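Local coordinates for protein glycosyl transferase family 8 (Streptococcus pneumoniae, PDB 5GVV) that transfers galactose from UDP-galactose to the terminal glucose of the already glycosylated serine-rich repeat protein PsrP, the third step of its O-glycosylation, at residues 12-17 and 38-44; 66-72 and 92-96. The contacts are given in a common frame with arbitrary orientation. Residue numbers count along the deposited sequence, not the author numbering.

Overall arrangement
Strand 6-11 runs out into 12-17, the uridine-binding turn, and helix 17-30 and strand 34-40 follow. Interaction 1 closes this first beta-alpha-beta unit by bringing 38-44, the end of strand 34-40, back against 12-17. Helix 45-57 then leads to edge strand 61-66, beyond which interaction 2 joins 66-72 to 92-96, bridging a loop whose residues 73-84 are not modelled. The two contacts follow one another along the chain, neither enclosing the other. Their centres lie about 13 Å apart and they touch: Asn40 accepts from Leu67 N through its backbone O and from Lys66 NZ through OD1, tying neighbouring strand ends of the GT-A nucleotide-binding sheet together.

Interaction 1: 12-17 and 38-44; sequences GDYAYI and LLNQDIP. With UDP (uridine-5'-diphosphate), chain D.
The uridine end of the UDP pocket in this GT-A (Rossmann-like) glycosyltransferase is built on the turn after strand 6-11, which packs against the end of the parallel strand 34-40. Gly12 is extended (phi/psi -176/159), and its N donates to Leu39 O at 3.0 Å, prolonging the strand pairing by one residue. A side chain on Gly12 would crowd UDP O2, 3.1 Å from Gly12 CA. The chain then turns through a 3-10 step at Tyr14 and Ala15 into helix 17-30, with Tyr16 as N-cap. Asp13, chi1 p, reads the uracil: UDP N3 donates to Asp13 OD1 at 2.7 Å and Asp13 N to UDP O2 at 3.3 Å, while a face of the Tyr16 ring lies against the base. In 38-44, Asn40 makes an Asx motif, its OD1 accepting from Ile43 N at 3.1 Å and also from Lys66 NZ. Asp42 OD1 (chi1 p) accepts a hydrogen bond from Tyr14 N at 2.9 Å. The t rotamer of Tyr14 lays one ring face against Pro44, with Pro44 CD 3.3 Å from the Tyr14 ring centroid in a CH-pi contact; Tyr14 OH is hydrogen-bonded to Trp235 O of the second subunit. Ile17 CD1 meets Ile43 CD1 at 3.9 Å. One water donates to Asp13 OD2 at 2.8 Å and Asp42 OD2 at 2.6 Å, and accepts from Ala15 N at 3.2 Å.

Interaction 2: 66-72 and 92-96; sequences KLIGSQF and FIPDF
Three phenylalanines form an aromatic cluster that joins 66-72, which leaves strand 61-66, to 92-96, right beside the unmodelled residues 73-84. Phe72 points its edge at the face of Phe92 in a T-shaped pair (centroids 5.3 Å apart, planes at 73°). Toward Phe96 it lies nearly parallel but slid aside (centroids 5.9 Å apart, planes at 14°), so these rings barely overlap; Phe72 CE2 approaches Phe96 CZ to 3.7 Å. Hydrogen bonds from Asp95 N to Phe92 O and from Phe96 N to Ile93 O, both 3.0 Å, wind 92-96 tightly, and Phe92 and Phe96 both point CA-to-CB toward 66-72. Leu67, the centre of an inverse gamma turn, adds CD2 at 3.9 Å from Phe92 CD2. A type I turn from Gly69 to Phe72 brings the chain round; Gly69, at phi/psi 138/167, adopts angles that call for glycine. The backbones stay well apart, Phe72 and Phe92 CA atoms 8.0 Å from each other. Phe92 also packs on Arg159 and Ile163 of helix 158-167, whereas Leu67 and Phe96 rest on Leu39 of strand 34-40.

Interaction 1: 12-17 and 38-44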
loop_
_atom_site.group_PDB
_atom_site.type_symbol
_atom_site.label_atom_id
_atom_site.label_comp_id
_atom_site.label_asym_id
_atom_site.label_seq_id
_atom_site.Cartn_x
_atom_site.Cartn_y
_atom_site.Cartn_z
ATOM N N GLY A 12 12.631 -0.210 6.247
ATOM C CA GLY A 12 12.028 -0.351 4.936
ATOM C C GLY A 12 11.657 0.964 4.286
ATOM O O GLY A 12 11.502 1.985 4.965
ATOM N N ASP A 13 11.518 0.940 2.964
ATOM C CA ASP A 13 11.136 2.135 2.215
ATOM C C ASP A 13 9.625 2.201 2.014
ATOM O O ASP A 13 8.911 1.238 2.306
ATOM C CB ASP A 13 11.858 2.181 0.862
ATOM C CG ASP A 13 11.519 0.994 -0.030
ATOM O OD1 ASP A 13 11.325 -0.125 0.494
ATOM O OD2 ASP A 13 11.451 1.179 -1.264
ATOM N N TYR A 14 9.155 3.339 1.504
ATOM C CA TYR A 14 7.735 3.592 1.276
ATOM C C TYR A 14 7.134 2.576 0.306
ATOM O O TYR A 14 5.961 2.227 0.408
ATOM C CB TYR A 14 7.573 5.007 0.712
ATOM C CG TYR A 14 6.158 5.555 0.651
ATOM C CD1 TYR A 14 5.146 5.068 1.470
ATOM C CD2 TYR A 14 5.845 6.586 -0.224
ATOM C CE1 TYR A 14 3.850 5.595 1.401
ATOM C CE2 TYR A 14 4.570 7.110 -0.301
ATOM C CZ TYR A 14 3.578 6.614 0.510
ATOM O OH TYR A 14 2.315 7.162 0.417
ATOM N N ALA A 15 7.938 2.106 -0.643
ATOM C CA ALA A 15 7.451 1.155 -1.637
ATOM C C ALA A 15 7.096 -0.170 -0.977
ATOM O O ALA A 15 6.329 -0.957 -1.526
ATOM C CB ALA A 15 8.486 0.949 -2.732
ATOM N N TYR A 16 7.664 -0.403 0.203
ATOM C CA TYR A 16 7.429 -1.627 0.959
ATOM C C TYR A 16 6.435 -1.368 2.096
ATOM O O TYR A 16 6.296 -2.190 3.004
ATOM C CB TYR A 16 8.762 -2.110 1.542
ATOM C CG TYR A 16 9.050 -3.593 1.415
ATOM C CD1 TYR A 16 9.243 -4.187 0.173
ATOM C CD2 TYR A 16 9.173 -4.392 2.545
ATOM C CE1 TYR A 16 9.528 -5.548 0.063
ATOM C CE2 TYR A 16 9.454 -5.750 2.444
ATOM C CZ TYR A 16 9.630 -6.318 1.202
ATOM O OH TYR A 16 9.915 -7.664 1.105
ATOM N N ILE A 17 5.733 -0.237 2.052
ATOM C CA ILE A 17 4.855 0.137 3.165
ATOM C C ILE A 17 3.763 -0.901 3.484
ATOM O O ILE A 17 3.412 -1.085 4.659
ATOM C CB ILE A 17 4.237 1.550 2.967
ATOM C CG1 ILE A 17 3.676 2.085 4.289
ATOM C CG2 ILE A 17 3.164 1.529 1.878
ATOM C CD1 ILE A 17 4.753 2.416 5.327
ATOM N N LEU A 38 11.343 2.678 13.250
ATOM C CA LEU A 38 11.257 2.336 11.831
ATOM C C LEU A 38 12.269 3.131 11.024
ATOM O O LEU A 38 12.107 4.338 10.816
ATOM C CB LEU A 38 9.846 2.567 11.283
ATOM C CG LEU A 38 9.645 2.358 9.777
ATOM C CD1 LEU A 38 10.121 0.981 9.364
ATOM C CD2 LEU A 38 8.177 2.545 9.408
ATOM N N LEU A 39 13.320 2.451 10.578
ATOM C CA LEU A 39 14.345 3.088 9.761
ATOM C C LEU A 39 13.845 3.237 8.326
ATOM O O LEU A 39 13.420 2.261 7.705
ATOM C CB LEU A 39 15.645 2.280 9.804
ATOM C CG LEU A 39 16.612 2.605 10.951
ATOM C CD1 LEU A 39 16.006 2.265 12.297
ATOM C CD2 LEU A 39 17.964 1.901 10.771
ATOM N N ASN A 40 13.871 4.462 7.811
ATOM C CA ASN A 40 13.373 4.728 6.463
ATOM C C ASN A 40 13.928 6.036 5.918
ATOM O O ASN A 40 14.542 6.806 6.656
ATOM C CB ASN A 40 11.840 4.780 6.456
ATOM C CG ASN A 40 11.291 6.038 7.126
ATOM O OD1 ASN A 40 10.752 6.926 6.460
ATOM N ND2 ASN A 40 11.411 6.109 8.448
ATOM N N GLN A 41 13.709 6.284 4.630
ATOM C CA GLN A 41 14.134 7.534 4.005
ATOM C C GLN A 41 12.947 8.343 3.521
ATOM O O GLN A 41 12.970 9.572 3.556
ATOM C CB GLN A 41 15.021 7.265 2.789
ATOM C CG GLN A 41 16.327 6.549 3.055
ATOM C CD GLN A 41 17.228 6.553 1.831
ATOM O OE1 GLN A 41 17.265 5.589 1.065
ATOM N NE2 GLN A 41 17.948 7.649 1.635
ATOM N N ASP A 42 11.910 7.653 3.057
ATOM C CA ASP A 42 10.877 8.323 2.272
ATOM C C ASP A 42 9.431 8.070 2.696
ATOM O O ASP A 42 8.512 8.391 1.946
ATOM C CB ASP A 42 11.049 7.961 0.793
ATOM C CG ASP A 42 10.870 6.470 0.531
ATOM O OD1 ASP A 42 10.960 5.660 1.486
ATOM O OD2 ASP A 42 10.647 6.108 -0.640
ATOM N N ILE A 43 9.215 7.515 3.885
ATOM C CA ILE A 43 7.847 7.294 4.357
ATOM C C ILE A 43 7.192 8.606 4.811
ATOM O O ILE A 43 7.752 9.339 5.637
ATOM C CB ILE A 43 7.776 6.225 5.467
ATOM C CG1 ILE A 43 8.370 4.901 4.975
ATOM C CG2 ILE A 43 6.335 5.995 5.908
ATOM C CD1 ILE A 43 8.365 3.802 6.029
ATOM N N PRO A 44 6.009 8.911 4.253
ATOM C CA PRO A 44 5.274 10.148 4.547
ATOM C C PRO A 44 4.936 10.321 6.024
ATOM O O PRO A 44 4.585 9.348 6.695
ATOM C CB PRO A 44 3.991 9.983 3.733
ATOM C CG PRO A 44 4.412 9.161 2.560
ATOM C CD PRO A 44 5.394 8.168 3.135
HETATM N N1 UDP D . 13.272 -4.145 1.869
HETATM C C2 UDP D . 12.611 -2.968 1.577
HETATM N N3 UDP D . 12.137 -2.723 0.302
HETATM C C4 UDP D . 12.327 -3.660 -0.694
HETATM C C5 UDP D . 12.991 -4.849 -0.396
HETATM C C6 UDP D . 13.563 -5.028 0.863
HETATM O O2 UDP D . 12.445 -2.135 2.463
HETATM O O4 UDP D . 11.899 -3.442 -1.833
HETATM C "C1'" UDP D . 13.763 -4.372 3.246
HETATM C "C2'" UDP D . 12.692 -5.090 4.053
HETATM O "O2'" UDP D . 12.728 -4.672 5.399
HETATM C "C3'" UDP D . 13.111 -6.541 3.981
HETATM C "C4'" UDP D . 14.629 -6.430 3.924
HETATM O "O4'" UDP D . 14.900 -5.220 3.237
HETATM O "O3'" UDP D . 12.661 -7.255 5.113
HETATM C "C5'" UDP D . 15.281 -7.616 3.219
HETATM O "O5'" UDP D . 14.442 -8.029 2.162
HETATM P PA UDP D . 13.901 -9.540 2.149
HETATM O O1A UDP D . 13.129 -9.720 3.396
HETATM O O2A UDP D . 13.077 -9.791 0.944
HETATM O O3A UDP D . 15.223 -10.470 2.135
HETATM P PB UDP D . 15.222 -12.015 2.613
HETATM O O1B UDP D . 16.613 -12.491 2.801
HETATM O O2B UDP D . 14.589 -12.827 1.549
HETATM O O3B UDP D . 14.462 -12.154 3.878
HETATM O O HOH W 1 10.430 3.781 -1.693
#

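Interaction 2: 66-72 and 92-96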
loop_
_atom_site.group_PDB
_atom_site.type_symbol
_atom_site.label_atom_id
_atom_site.label_comp_id
_atom_site.label_asym_id
_atom_site.label_seq_id
_atom_site.Cartn_x
_atom_site.Cartn_y
_atom_site.Cartn_z
ATOM N N LYS A 66 14.768 8.631 10.373
ATOM C CA LYS A 66 15.016 9.072 9.004
ATOM C C LYS A 66 16.488 8.958 8.614
ATOM O O LYS A 66 17.350 9.660 9.157
ATOM C CB LYS A 66 14.508 10.506 8.800
ATOM C CG LYS A 66 13.000 10.587 8.538
ATOM C CD LYS A 66 12.641 9.860 7.248
ATOM C CE LYS A 66 11.214 10.157 6.784
ATOM N NZ LYS A 66 10.186 9.397 7.546
ATOM N N LEU A 67 16.766 8.067 7.668
ATOM C CA LEU A 67 18.118 7.908 7.149
ATOM C C LEU A 67 18.369 8.913 6.027
ATOM O O LEU A 67 18.585 8.540 4.870
ATOM C CB LEU A 67 18.367 6.476 6.666
ATOM C CG LEU A 67 18.410 5.384 7.737
ATOM C CD1 LEU A 67 17.013 4.967 8.082
ATOM C CD2 LEU A 67 19.194 4.179 7.274
ATOM N N ILE A 68 18.341 10.190 6.384
ATOM C CA ILE A 68 18.558 11.258 5.422
ATOM C C ILE A 68 19.860 11.969 5.759
ATOM O O ILE A 68 20.012 12.512 6.855
ATOM C CB ILE A 68 17.390 12.262 5.439
ATOM C CG1 ILE A 68 16.068 11.536 5.155
ATOM C CG2 ILE A 68 17.634 13.383 4.438
ATOM C CD1 ILE A 68 14.830 12.410 5.292
ATOM N N GLY A 69 20.803 11.955 4.820
ATOM C CA GLY A 69 22.104 12.559 5.048
ATOM C C GLY A 69 23.237 11.704 4.507
ATOM O O GLY A 69 23.041 10.534 4.170
ATOM N N SER A 70 24.427 12.294 4.437
ATOM C CA SER A 70 25.597 11.635 3.866
ATOM C C SER A 70 26.154 10.540 4.774
ATOM O O SER A 70 26.732 9.566 4.291
ATOM C CB SER A 70 26.688 12.668 3.572
ATOM O OG SER A 70 27.178 13.245 4.773
ATOM N N GLN A 71 25.983 10.701 6.086
ATOM C CA GLN A 71 26.474 9.708 7.047
ATOM C C GLN A 71 25.783 8.363 6.839
ATOM O O GLN A 71 26.262 7.331 7.305
ATOM C CB GLN A 71 26.310 10.195 8.494
ATOM C CG GLN A 71 24.868 10.293 8.994
ATOM C CD GLN A 71 24.184 11.581 8.572
ATOM O OE1 GLN A 71 24.235 11.972 7.405
ATOM N NE2 GLN A 71 23.546 12.256 9.527
ATOM N N PHE A 72 24.655 8.384 6.133
ATOM C CA PHE A 72 24.025 7.163 5.651
ATOM C C PHE A 72 24.340 7.035 4.163
ATOM O O PHE A 72 24.069 6.013 3.533
ATOM C CB PHE A 72 22.511 7.214 5.862
ATOM C CG PHE A 72 22.099 7.783 7.189
ATOM C CD1 PHE A 72 21.615 9.082 7.278
ATOM C CD2 PHE A 72 22.191 7.024 8.349
ATOM C CE1 PHE A 72 21.231 9.617 8.498
ATOM C CE2 PHE A 72 21.808 7.551 9.576
ATOM C CZ PHE A 72 21.325 8.848 9.650
ATOM N N PHE A 92 22.639 0.585 10.778
ATOM C CA PHE A 92 22.580 1.857 11.508
ATOM C C PHE A 92 21.707 1.806 12.760
ATOM O O PHE A 92 21.405 2.842 13.352
ATOM C CB PHE A 92 22.082 2.976 10.588
ATOM C CG PHE A 92 22.934 3.185 9.367
ATOM C CD1 PHE A 92 24.063 3.990 9.425
ATOM C CD2 PHE A 92 22.604 2.575 8.163
ATOM C CE1 PHE A 92 24.851 4.188 8.302
ATOM C CE2 PHE A 92 23.385 2.767 7.034
ATOM C CZ PHE A 92 24.510 3.577 7.103
ATOM N N ILE A 93 21.303 0.607 13.161
ATOM C CA ILE A 93 20.469 0.439 14.353
ATOM C C ILE A 93 20.985 1.160 15.612
ATOM O O ILE A 93 20.235 1.916 16.233
ATOM C CB ILE A 93 20.157 -1.059 14.636
ATOM C CG1 ILE A 93 19.100 -1.574 13.652
ATOM C CG2 ILE A 93 19.663 -1.253 16.058
ATOM C CD1 ILE A 93 18.895 -3.085 13.689
ATOM N N PRO A 94 22.266 0.959 15.981
ATOM C CA PRO A 94 22.696 1.600 17.231
ATOM C C PRO A 94 22.836 3.120 17.132
ATOM O O PRO A 94 23.153 3.764 18.133
ATOM C CB PRO A 94 24.063 0.953 17.504
ATOM C CG PRO A 94 24.576 0.580 16.163
ATOM C CD PRO A 94 23.356 0.175 15.367
ATOM N N ASP A 95 22.592 3.687 15.955
ATOM C CA ASP A 95 22.619 5.137 15.795
ATOM C C ASP A 95 21.279 5.776 16.174
ATOM O O ASP A 95 21.192 6.998 16.332
ATOM C CB ASP A 95 23.004 5.517 14.360
ATOM C CG ASP A 95 24.462 5.229 14.048
ATOM O OD1 ASP A 95 25.302 5.350 14.966
ATOM O OD2 ASP A 95 24.772 4.882 12.886
ATOM N N PHE A 96 20.244 4.951 16.326
ATOM C CA PHE A 96 18.906 5.448 16.642
ATOM C C PHE A 96 18.337 4.901 17.947
ATOM O O PHE A 96 17.685 5.628 18.699
ATOM C CB PHE A 96 17.930 5.114 15.508
ATOM C CG PHE A 96 18.255 5.785 14.203
ATOM C CD1 PHE A 96 18.964 5.103 13.220
ATOM C CD2 PHE A 96 17.852 7.093 13.956
ATOM C CE1 PHE A 96 19.265 5.710 12.012
ATOM C CE2 PHE A 96 18.147 7.707 12.747
ATOM C CZ PHE A 96 18.857 7.013 11.775
#